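Long-range contacts in BSU-2 beta-lactamase (Bacillus subtilis, PDB 6W5E), which probably hydrolyses the amide bond of beta-lactam antibiotics, as a class D serine beta-lactamase of a Gram-positive bacterium: residues F50-L55 against G236-V241; T177-L182 against W226-I231. One frame throughout, in Å; residues are numbered along the deposited sequence.

Contact 1: residues F50-L55 against G236-V241; sequences FILHDL and GSYVFV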
loop_
_atom_site.group_PDB
_atom_site.type_symbol
_atom_site.label_atom_id
_atom_site.label_comp_id
_atom_site.label_asym_id
_atom_site.label_seq_id
_atom_site.Cartn_x
_atom_site.Cartn_y
_atom_site.Cartn_z
ATOM N N PHE A 50 1.695 -8.846 -10.959
ATOM C CA PHE A 50 2.582 -8.960 -9.809
ATOM C C PHE A 50 3.931 -8.381 -10.199
ATOM O O PHE A 50 4.459 -8.697 -11.271
ATOM C CB PHE A 50 2.765 -10.431 -9.401
ATOM C CG PHE A 50 3.785 -10.640 -8.310
ATOM C CD1 PHE A 50 3.481 -10.330 -6.990
ATOM C CD2 PHE A 50 5.033 -11.161 -8.602
ATOM C CE1 PHE A 50 4.408 -10.529 -5.996
ATOM C CE2 PHE A 50 5.969 -11.366 -7.601
ATOM C CZ PHE A 50 5.656 -11.054 -6.301
ATOM N N ILE A 51 4.484 -7.544 -9.324
ATOM C CA ILE A 51 5.772 -6.898 -9.541
ATOM C C ILE A 51 6.640 -7.139 -8.318
ATOM O O ILE A 51 6.185 -6.933 -7.188
ATOM C CB ILE A 51 5.611 -5.384 -9.769
ATOM C CG1 ILE A 51 4.634 -5.109 -10.913
ATOM C CG2 ILE A 51 6.978 -4.772 -10.035
ATOM C CD1 ILE A 51 3.957 -3.780 -10.812
ATOM N N LEU A 52 7.886 -7.567 -8.537
ATOM C CA LEU A 52 8.827 -7.802 -7.445
ATOM C C LEU A 52 10.155 -7.157 -7.799
ATOM O O LEU A 52 10.751 -7.483 -8.833
ATOM C CB LEU A 52 9.009 -9.298 -7.169
ATOM C CG LEU A 52 9.788 -9.635 -5.893
ATOM C CD1 LEU A 52 9.044 -9.136 -4.655
ATOM C CD2 LEU A 52 10.059 -11.135 -5.810
ATOM N N HIS A 53 10.618 -6.249 -6.946
ATOM C CA HIS A 53 11.870 -5.539 -7.159
ATOM C C HIS A 53 12.892 -5.939 -6.103
ATOM O O HIS A 53 12.636 -5.802 -4.904
ATOM C CB HIS A 53 11.673 -4.025 -7.117
ATOM C CG HIS A 53 12.942 -3.257 -7.309
ATOM N ND1 HIS A 53 13.484 -3.021 -8.552
ATOM C CD2 HIS A 53 13.803 -2.718 -6.411
ATOM C CE1 HIS A 53 14.611 -2.348 -8.417
ATOM N NE2 HIS A 53 14.830 -2.154 -7.128
ATOM N N ASP A 54 14.055 -6.402 -6.564
ATOM C CA ASP A 54 15.207 -6.735 -5.732
ATOM C C ASP A 54 15.989 -5.455 -5.450
ATOM O O ASP A 54 16.617 -4.893 -6.357
ATOM C CB ASP A 54 16.055 -7.732 -6.521
ATOM C CG ASP A 54 17.240 -8.284 -5.742
ATOM O OD1 ASP A 54 17.781 -7.595 -4.851
ATOM O OD2 ASP A 54 17.671 -9.414 -6.073
ATOM N N LEU A 55 15.958 -4.988 -4.195
ATOM C CA LEU A 55 16.629 -3.735 -3.856
ATOM C C LEU A 55 18.148 -3.859 -3.954
ATOM O O LEU A 55 18.813 -2.963 -4.485
ATOM C CB LEU A 55 16.198 -3.263 -2.468
ATOM C CG LEU A 55 14.786 -2.666 -2.429
ATOM C CD1 LEU A 55 14.234 -2.656 -1.007
ATOM C CD2 LEU A 55 14.791 -1.260 -3.036
ATOM N N GLY A 236 18.564 -9.675 1.715
ATOM C CA GLY A 236 18.115 -8.556 0.917
ATOM C C GLY A 236 16.639 -8.259 1.132
ATOM O O GLY A 236 15.873 -9.073 1.651
ATOM N N SER A 237 16.245 -7.062 0.716
ATOM C CA SER A 237 14.865 -6.609 0.797
ATOM C C SER A 237 14.274 -6.505 -0.605
ATOM O O SER A 237 14.992 -6.307 -1.590
ATOM C CB SER A 237 14.773 -5.260 1.517
ATOM O OG SER A 237 15.095 -5.412 2.889
ATOM N N TYR A 238 12.956 -6.661 -0.687
ATOM C CA TYR A 238 12.255 -6.698 -1.961
ATOM C C TYR A 238 10.973 -5.890 -1.843
ATOM O O TYR A 238 10.318 -5.913 -0.798
ATOM C CB TYR A 238 11.900 -8.139 -2.349
ATOM C CG TYR A 238 13.098 -9.021 -2.614
ATOM C CD1 TYR A 238 13.858 -9.533 -1.568
ATOM C CD2 TYR A 238 13.461 -9.347 -3.914
ATOM C CE1 TYR A 238 14.961 -10.334 -1.816
ATOM C CE2 TYR A 238 14.555 -10.145 -4.171
ATOM C CZ TYR A 238 15.299 -10.629 -3.127
ATOM O OH TYR A 238 16.388 -11.425 -3.388
ATOM N N VAL A 239 10.624 -5.179 -2.914
ATOM C CA VAL A 239 9.409 -4.372 -2.990
ATOM C C VAL A 239 8.421 -5.094 -3.897
ATOM O O VAL A 239 8.800 -5.583 -4.970
ATOM C CB VAL A 239 9.719 -2.962 -3.527
ATOM C CG1 VAL A 239 8.455 -2.126 -3.542
ATOM C CG2 VAL A 239 10.825 -2.281 -2.700
ATOM N N PHE A 240 7.160 -5.178 -3.476
ATOM C CA PHE A 240 6.161 -5.893 -4.267
ATOM C C PHE A 240 4.888 -5.076 -4.452
ATOM O O PHE A 240 4.505 -4.261 -3.598
ATOM C CB PHE A 240 5.810 -7.267 -3.659
ATOM C CG PHE A 240 5.270 -7.174 -2.262
ATOM C CD1 PHE A 240 3.937 -6.851 -2.037
ATOM C CD2 PHE A 240 6.095 -7.402 -1.170
ATOM C CE1 PHE A 240 3.440 -6.724 -0.745
ATOM C CE2 PHE A 240 5.598 -7.294 0.122
ATOM C CZ PHE A 240 4.270 -6.957 0.330
ATOM N N VAL A 241 4.216 -5.337 -5.574
ATOM C CA VAL A 241 2.884 -4.818 -5.854
ATOM C C VAL A 241 2.086 -5.923 -6.525
ATOM O O VAL A 241 2.513 -6.474 -7.546
ATOM C CB VAL A 241 2.942 -3.589 -6.782
ATOM C CG1 VAL A 241 1.562 -3.242 -7.327
ATOM C CG2 VAL A 241 3.512 -2.391 -6.040
HETATM O O HOH W 1 17.525 -7.409 -2.199
#

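Contact 2: residues T177-L182 against W226-I231; sequences TFLEKL and WFVGFI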
loop_
_atom_site.group_PDB
_atom_site.type_symbol
_atom_site.label_atom_id
_atom_site.label_comp_id
_atom_site.label_asym_id
_atom_site.label_seq_id
_atom_site.Cartn_x
_atom_site.Cartn_y
_atom_site.Cartn_z
ATOM N N THR A 177 7.306 2.167 -8.011
ATOM C CA THR A 177 8.300 3.232 -7.992
ATOM C C THR A 177 8.225 4.008 -6.692
ATOM O O THR A 177 9.247 4.259 -6.043
ATOM C CB THR A 177 8.063 4.142 -9.196
ATOM O OG1 THR A 177 8.312 3.382 -10.379
ATOM C CG2 THR A 177 8.969 5.382 -9.165
ATOM N N PHE A 178 7.008 4.363 -6.282
ATOM C CA PHE A 178 6.818 5.083 -5.030
ATOM C C PHE A 178 7.282 4.246 -3.845
ATOM O O PHE A 178 8.021 4.729 -2.978
ATOM C CB PHE A 178 5.344 5.450 -4.880
ATOM C CG PHE A 178 4.976 5.921 -3.504
ATOM C CD1 PHE A 178 5.429 7.140 -3.020
ATOM C CD2 PHE A 178 4.197 5.126 -2.685
ATOM C CE1 PHE A 178 5.102 7.557 -1.744
ATOM C CE2 PHE A 178 3.866 5.537 -1.412
ATOM C CZ PHE A 178 4.318 6.757 -0.939
ATOM N N LEU A 179 6.856 2.983 -3.789
ATOM C CA LEU A 179 7.186 2.146 -2.635
ATOM C C LEU A 179 8.672 1.820 -2.563
ATOM O O LEU A 179 9.202 1.607 -1.467
ATOM C CB LEU A 179 6.345 0.868 -2.650
ATOM C CG LEU A 179 4.862 1.135 -2.366
ATOM C CD1 LEU A 179 4.054 -0.079 -2.759
ATOM C CD2 LEU A 179 4.621 1.504 -0.899
ATOM N N GLU A 180 9.357 1.758 -3.705
ATOM C CA GLU A 180 10.801 1.573 -3.680
ATOM C C GLU A 180 11.492 2.769 -3.032
ATOM O O GLU A 180 12.457 2.606 -2.274
ATOM C CB GLU A 180 11.309 1.368 -5.108
ATOM C CG GLU A 180 12.804 1.237 -5.207
ATOM C CD GLU A 180 13.281 0.933 -6.614
ATOM O OE1 GLU A 180 12.494 0.389 -7.428
ATOM O OE2 GLU A 180 14.458 1.248 -6.905
ATOM N N LYS A 181 11.018 3.983 -3.324
ATOM C CA LYS A 181 11.566 5.169 -2.670
ATOM C C LYS A 181 11.304 5.149 -1.168
ATOM O O LYS A 181 12.171 5.544 -0.378
ATOM C CB LYS A 181 10.983 6.431 -3.298
ATOM C CG LYS A 181 11.315 6.583 -4.767
ATOM C CD LYS A 181 10.522 7.735 -5.373
ATOM C CE LYS A 181 10.870 7.971 -6.831
ATOM N NZ LYS A 181 9.851 8.858 -7.458
ATOM N N LEU A 182 10.120 4.690 -0.752
ATOM C CA LEU A 182 9.844 4.576 0.678
ATOM C C LEU A 182 10.748 3.534 1.335
ATOM O O LEU A 182 11.300 3.771 2.415
ATOM C CB LEU A 182 8.365 4.251 0.906
ATOM C CG LEU A 182 7.958 3.977 2.363
ATOM C CD1 LEU A 182 8.231 5.201 3.242
ATOM C CD2 LEU A 182 6.487 3.542 2.452
ATOM N N TRP A 226 -5.715 -4.827 -4.179
ATOM C CA TRP A 226 -4.293 -4.536 -4.149
ATOM C C TRP A 226 -3.672 -5.126 -2.889
ATOM O O TRP A 226 -4.308 -5.187 -1.836
ATOM C CB TRP A 226 -4.046 -3.041 -3.999
ATOM C CG TRP A 226 -4.451 -2.096 -5.088
ATOM C CD1 TRP A 226 -5.651 -1.452 -5.215
ATOM C CD2 TRP A 226 -3.603 -1.573 -6.122
ATOM N NE1 TRP A 226 -5.615 -0.592 -6.292
ATOM C CE2 TRP A 226 -4.369 -0.649 -6.866
ATOM C CE3 TRP A 226 -2.274 -1.808 -6.499
ATOM C CZ2 TRP A 226 -3.848 0.045 -7.956
ATOM C CZ3 TRP A 226 -1.755 -1.119 -7.584
ATOM C CH2 TRP A 226 -2.545 -0.212 -8.306
ATOM N N PHE A 227 -2.392 -5.493 -2.988
ATOM C CA PHE A 227 -1.546 -5.682 -1.814
ATOM C C PHE A 227 -0.157 -5.199 -2.200
ATOM O O PHE A 227 0.443 -5.715 -3.148
ATOM C CB PHE A 227 -1.524 -7.139 -1.334
ATOM C CG PHE A 227 -0.757 -7.347 -0.050
ATOM C CD1 PHE A 227 -1.154 -6.719 1.132
ATOM C CD2 PHE A 227 0.362 -8.166 -0.021
ATOM C CE1 PHE A 227 -0.450 -6.914 2.311
ATOM C CE2 PHE A 227 1.065 -8.364 1.161
ATOM C CZ PHE A 227 0.660 -7.741 2.321
ATOM N N VAL A 228 0.334 -4.172 -1.509
ATOM C CA VAL A 228 1.571 -3.502 -1.881
ATOM C C VAL A 228 2.449 -3.360 -0.650
ATOM O O VAL A 228 1.952 -3.228 0.471
ATOM C CB VAL A 228 1.293 -2.128 -2.542
ATOM C CG1 VAL A 228 0.277 -2.280 -3.684
ATOM C CG2 VAL A 228 0.792 -1.105 -1.532
ATOM N N GLY A 229 3.756 -3.402 -0.853
ATOM C CA GLY A 229 4.625 -3.285 0.312
ATOM C C GLY A 229 6.035 -3.763 0.007
ATOM O O GLY A 229 6.522 -3.637 -1.117
ATOM N N PHE A 230 6.687 -4.276 1.045
ATOM C CA PHE A 230 8.050 -4.749 0.898
ATOM C C PHE A 230 8.322 -5.786 1.971
ATOM O O PHE A 230 7.602 -5.883 2.964
ATOM C CB PHE A 230 9.094 -3.615 0.899
ATOM C CG PHE A 230 8.677 -2.385 1.651
ATOM C CD1 PHE A 230 8.737 -2.334 3.035
ATOM C CD2 PHE A 230 8.233 -1.264 0.966
ATOM C CE1 PHE A 230 8.355 -1.192 3.715
ATOM C CE2 PHE A 230 7.854 -0.120 1.648
ATOM C CZ PHE A 230 7.914 -0.090 3.025
ATOM N N ILE A 231 9.361 -6.584 1.746
ATOM C CA ILE A 231 9.746 -7.623 2.692
ATOM C C ILE A 231 11.238 -7.525 2.948
ATOM O O ILE A 231 12.034 -7.408 2.009
ATOM C CB ILE A 231 9.332 -9.040 2.232
ATOM C CG1 ILE A 231 9.796 -10.082 3.253
ATOM C CG2 ILE A 231 9.853 -9.372 0.810
ATOM C CD1 ILE A 231 9.083 -11.396 3.133
#

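Contact 1: residues F50-L55 against G236-V241
Ile51 and His53 pair with Val241 and Val239 in the central antiparallel beta-sheet of the penicillin-recognising serine hydrolase fold, where the first strand of the chain lies beside the last. Both are hydrogen-bonded pairs: Ile51 N gives a bond of 2.9 Å to Val241 O, and Val241 N returns one to Ile51 O. His53 N meets Val239 O at 2.8 Å, with 165° at the hydrogen. Past the strand's end, Leu55 N still donates to Ser237 O; that oxygen also accepts from water 1, which donates a second bond to Asp54 OD1.

Leu52, Asp54, Tyr238 and Phe240 share one face. Leu52 CD1 spans the CB atoms of Tyr238 (3.8 Å) and Phe240 (3.9 Å). The Asp54 carboxylate lies alongside the Tyr238 ring, planes 44° apart, Asp54 CG 3.6 Å from Tyr238 CE2. Asp54 OD2 is hydrogen-bonded to His31 NE2 and Tyr238 OH to Leu32 O, while Asp54 OD1 takes Lys57 N besides the water. On the other face, beta-branched Ile51, Val239 and Val241 suit an extended backbone. Leu55, a loop residue, brings its CD1 to 3.8 Å from Val239 CG2.

Helix 172-184 covers the face of Ile51 and Val239, while helix 248-261 packs on Phe240 and Phe50; strands 59-63 and 225-233 flank the pair.

Contact 2: residues T177-L182 against W226-I231
Leu179 drives its branch end into Val228, and the closest fit between helix 177-182 and strand 226-231 is made there. The CD1 methyl of Leu179 lies 3.4 Å from Val228 CB, tighter than ordinary van der Waals contact, and 3.6 Å from Val228 CG2; the two side chains cross at about a right angle. In Leu179, chi1 (-69°) sets CG anti to the carbonyl carbon, and the near-anti chi2 then carries CD1 on to 3.8 Å from Gly229 N. A leucine suits this place because its fork is long enough to cross from helix to sheet: it also touches Val239 and Val241 on the next strand.

Gly229 adopts backbone angles at which a CB would press against the preceding carbonyl oxygen, which is reason enough for glycine.

One turn further along the helix the fit is easier. Leu182 CD2 approaches the edge of the Phe230 ring, in its plane, with 3.9 Å to CZ, and the carbonyl O of Leu179 lies 3.8 Å from Phe230 CE2. The Phe230 chi1 of 27° sets CG away from the staggered positions, a mildly strained placement for a large aromatic packed beside the helix, with Tyr212 and Ala183 also against it.

On the solvent side the helix turns polar, with Thr177 exposed and Lys181 partly so. Glu180, partly exposed and salt-bridged to Lys184, turns from strand 226-231 but reaches His53 on strand 48-54. Leucines toward the sheet, Thr177 and Lys181 toward solvent make this an amphipathic helix, running at 32° to the strand and laid on one face of the sheet; with helix 248-261 meeting Phe227 on the other, it gives the alpha/beta sandwich of class D beta-lactamases and penicillin-binding transpeptidases.

From the N terminus, strand 48-54 comes first, and its partner in contact 1 arrives only after 180 residues, many of them helical, when strand 236-244 closes the loop beside it. Contact 2 is nested inside, joining helix 172-184 to strand 225-233 across 43 residues. The two contacts meet because strands 225-233 and 236-244 are consecutive and adjacent in the sheet; Tyr238 O lies 2.8 Å from Ile231 N, a probable hydrogen bond, and Phe240 N likewise approaches Gly229 O. Contact 1 therefore brings the N-terminal strand to its place within the sheet, while contact 2 seats a helix on one of its faces.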